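Local coordinates for ferric vibriobactin ABC transporter, periplasmic ferric vibriobactin-binding protein (Vibrio cholerae, PDB 3R5T) that binds ferric vibriobactin in the periplasm, probably to deliver the iron-siderophore complex to its ABC transporter for uptake, at residues V157-P161 with L282-A287. Numbering follows the deposited sequence. Where two conformers were deposited one is given.
Sequences VLDLP and LLRRFA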
ATOM      1  N   VAL A 157     -16.158  -7.482 -16.104  1.00 25.37           N
ATOM      2  CA  VAL A 157     -17.526  -7.056 -15.799  1.00 28.61           C
ATOM      3  C   VAL A 157     -17.670  -5.569 -15.458  1.00 27.25           C
ATOM      4  O   VAL A 157     -18.788  -5.051 -15.403  1.00 29.36           O
ATOM      5  CB  VAL A 157     -18.154  -7.888 -14.653  1.00 29.61           C
ATOM      6  CG1 VAL A 157     -18.148  -9.373 -14.995  1.00 29.61           C
ATOM      7  CG2 VAL A 157     -17.433  -7.617 -13.335  1.00 28.36           C
ATOM      8  N   LEU A 158     -16.563  -4.873 -15.227  1.00 27.85           N
ATOM      9  CA  LEU A 158     -16.662  -3.449 -14.927  1.00 28.08           C
ATOM     10  C   LEU A 158     -16.986  -2.634 -16.170  1.00 31.76           C
ATOM     11  O   LEU A 158     -16.429  -2.857 -17.246  1.00 34.36           O
ATOM     12  CB  LEU A 158     -15.370  -2.910 -14.306  1.00 23.92           C
ATOM     13  CG  LEU A 158     -14.876  -3.500 -12.986  1.00 22.52           C
ATOM     14  CD1 LEU A 158     -13.602  -2.799 -12.569  1.00 22.49           C
ATOM     15  CD2 LEU A 158     -15.935  -3.390 -11.907  1.00 25.76           C
ATOM     16  N   ASP A 159     -17.922  -1.710 -16.013  1.00 27.08           N
ATOM     17  CA  ASP A 159     -18.185  -0.713 -17.035  0.51 29.35           C
ATOM     18  C   ASP A 159     -17.642   0.619 -16.533  1.00 30.66           C
ATOM     19  O   ASP A 159     -18.381   1.429 -15.977  1.00 29.89           O
ATOM     20  CB  ASP A 159     -19.685  -0.609 -17.324  0.51 33.18           C
ATOM     21  CG  ASP A 159     -20.204  -1.761 -18.173  0.51 39.33           C
ATOM     22  OD1 ASP A 159     -21.423  -2.029 -18.126  0.51 40.26           O
ATOM     23  OD2 ASP A 159     -19.402  -2.396 -18.891  0.51 40.51           O
ATOM     24  N   LEU A 160     -16.340   0.823 -16.716  1.00 32.05           N
ATOM     25  CA  LEU A 160     -15.684   2.032 -16.244  1.00 29.17           C
ATOM     26  C   LEU A 160     -16.046   3.233 -17.103  1.00 29.52           C
ATOM     27  O   LEU A 160     -16.394   3.082 -18.278  1.00 30.53           O
ATOM     28  CB  LEU A 160     -14.168   1.844 -16.248  1.00 28.48           C
ATOM     29  CG  LEU A 160     -13.620   0.774 -15.303  1.00 26.97           C
ATOM     30  CD1 LEU A 160     -12.174   0.437 -15.671  1.00 25.83           C
ATOM     31  CD2 LEU A 160     -13.742   1.229 -13.838  1.00 25.81           C
ATOM     32  N   PRO A 161     -15.953   4.438 -16.521  1.00 29.49           N
ATOM     33  CA  PRO A 161     -16.172   5.656 -17.301  1.00 29.05           C
ATOM     34  C   PRO A 161     -15.186   5.699 -18.457  1.00 29.38           C
ATOM     35  O   PRO A 161     -14.102   5.121 -18.363  1.00 29.46           O
ATOM     36  CB  PRO A 161     -15.858   6.775 -16.291  1.00 26.50           C
ATOM     37  CG  PRO A 161     -16.069   6.150 -14.963  1.00 26.72           C
ATOM     38  CD  PRO A 161     -15.591   4.740 -15.122  1.00 26.42           C
ATOM     39  N   LEU A 282     -15.329  -1.004  -6.562  1.00 21.03           N
ATOM     40  CA  LEU A 282     -15.433  -0.795  -7.999  1.00 22.48           C
ATOM     41  C   LEU A 282     -16.547  -1.658  -8.597  1.00 23.34           C
ATOM     42  O   LEU A 282     -17.289  -1.199  -9.470  1.00 24.86           O
ATOM     43  CB  LEU A 282     -14.094  -1.077  -8.682  1.00 22.21           C
ATOM     44  CG  LEU A 282     -12.944  -0.152  -8.264  1.00 20.97           C
ATOM     45  CD1 LEU A 282     -11.732  -0.515  -9.072  1.00 19.55           C
ATOM     46  CD2 LEU A 282     -13.309   1.319  -8.464  1.00 22.17           C
ATOM     47  N   LEU A 283     -16.676  -2.891  -8.106  1.00 22.35           N
ATOM     48  CA  LEU A 283     -17.754  -3.781  -8.528  1.00 23.14           C
ATOM     49  C   LEU A 283     -19.116  -3.180  -8.210  1.00 23.99           C
ATOM     50  O   LEU A 283     -20.026  -3.182  -9.048  1.00 23.79           O
ATOM     51  CB  LEU A 283     -17.632  -5.147  -7.855  1.00 22.95           C
ATOM     52  CG  LEU A 283     -16.607  -6.117  -8.446  1.00 23.37           C
ATOM     53  CD1 LEU A 283     -16.323  -7.272  -7.484  1.00 24.86           C
ATOM     54  CD2 LEU A 283     -17.088  -6.636  -9.787  1.00 23.14           C
ATOM     55  N   ARG A 284     -19.263  -2.678  -6.994  1.00 25.11           N
ATOM     56  CA  ARG A 284     -20.531  -2.103  -6.561  1.00 27.94           C
ATOM     57  C   ARG A 284     -20.933  -0.908  -7.413  1.00 29.28           C
ATOM     58  O   ARG A 284     -22.115  -0.736  -7.728  1.00 29.52           O
ATOM     59  CB  ARG A 284     -20.464  -1.683  -5.088  1.00 29.52           C
ATOM     60  CG  ARG A 284     -20.513  -2.839  -4.106  1.00 31.93           C
ATOM     61  CD  ARG A 284     -20.462  -2.351  -2.661  1.00 33.76           C
ATOM     62  NE  ARG A 284     -19.939  -3.394  -1.788  1.00 34.31           N
ATOM     63  CZ  ARG A 284     -18.761  -3.347  -1.177  1.00 32.57           C
ATOM     64  NH1 ARG A 284     -17.972  -2.283  -1.300  1.00 31.26           N
ATOM     65  NH2 ARG A 284     -18.387  -4.362  -0.415  1.00 32.81           N
ATOM     66  N   ARG A 285     -19.968  -0.069  -7.778  1.00 29.01           N
ATOM     67  CA  ARG A 285     -20.307   1.128  -8.540  1.00 28.99           C
ATOM     68  C   ARG A 285     -20.365   0.919 -10.046  1.00 28.44           C
ATOM     69  O   ARG A 285     -21.212   1.511 -10.712  1.00 29.08           O
ATOM     70  CB  ARG A 285     -19.388   2.315  -8.224  1.00 30.57           C
ATOM     71  CG  ARG A 285     -19.867   3.586  -8.934  1.00 34.00           C
ATOM     72  CD  ARG A 285     -19.100   4.825  -8.539  1.00 35.00           C
ATOM     73  NE  ARG A 285     -19.601   5.447  -7.315  1.00 33.41           N
ATOM     74  CZ  ARG A 285     -20.612   6.313  -7.242  1.00 31.84           C
ATOM     75  NH1 ARG A 285     -21.300   6.676  -8.315  1.00 32.01           N
ATOM     76  NH2 ARG A 285     -20.940   6.815  -6.063  1.00 31.10           N
ATOM     77  N   PHE A 286     -19.468   0.096 -10.580  1.00 27.46           N
ATOM     78  CA  PHE A 286     -19.311   0.001 -12.036  1.00 28.27           C
ATOM     79  C   PHE A 286     -19.773  -1.313 -12.677  1.00 30.14           C
ATOM     80  O   PHE A 286     -19.778  -1.427 -13.895  1.00 28.63           O
ATOM     81  CB  PHE A 286     -17.865   0.316 -12.448  1.00 27.32           C
ATOM     82  CG  PHE A 286     -17.397   1.694 -12.042  1.00 27.72           C
ATOM     83  CD1 PHE A 286     -16.368   1.845 -11.122  1.00 25.43           C
ATOM     84  CD2 PHE A 286     -17.982   2.834 -12.580  1.00 25.80           C
ATOM     85  CE1 PHE A 286     -15.939   3.110 -10.739  1.00 26.81           C
ATOM     86  CE2 PHE A 286     -17.547   4.100 -12.204  1.00 26.40           C
ATOM     87  CZ  PHE A 286     -16.528   4.232 -11.286  1.00 25.30           C
ATOM     88  N   ALA A 287     -20.164  -2.294 -11.870  1.00 32.37           N
ATOM     89  CA  ALA A 287     -20.687  -3.549 -12.401  1.00 32.98           C
ATOM     90  C   ALA A 287     -22.190  -3.636 -12.153  1.00 35.11           C
ATOM     91  O   ALA A 287     -22.718  -2.975 -11.260  1.00 34.16           O
ATOM     92  CB  ALA A 287     -19.964  -4.737 -11.784  1.00 32.12           C
TER
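Phe286 lays one face of its ring beneath the side chain of Leu160, whose CD2 sits 4.3 Å from the ring centroid and 27° off its normal, a CH-pi contact. Pro161 comes in obliquely, its CD 3.6 Å from Phe286 CE2, so two successive residues of the loop pack on the last aromatic of the helix. Phe286 loses more surface here than any other residue of the pair, 110 of 382 Å². The contact illustrates a general principle: the C-terminal turn of a helix has carbonyls with no amide of a following turn to receive, and a passing chain can supply one. Here Asp159 N donates to Phe286 O at 2.8 Å, with a nearly straight N-H...O angle of 164°. The bond forms just where the helix ends, since Phe286 N and Ala287 N still reach back to Leu282 O and Leu283 O, whereas Ala287 has already left helical geometry. Beside this polar link, Leu158 is buried against the final turn; its CD2 lies 3.5 Å from Leu282 O and 4.0 Å from Leu283 CD2, and also approaches Phe286 CB and Ala287 CB. Val157 extends the apolar surface, placing CG2 3.7 Å from Leu283 CD2. Tyr261, from strand 260-264, meets the Phe286 ring edge-to-face, and Leu282 and Pro161 both touch strand 229-233. The loop joining helix 137-155, the long connection between the two lobes in this family of binding proteins, to strand 165-169 is thus held against the end of helix 272-286, beside the mixed sheet of the C-terminal lobe.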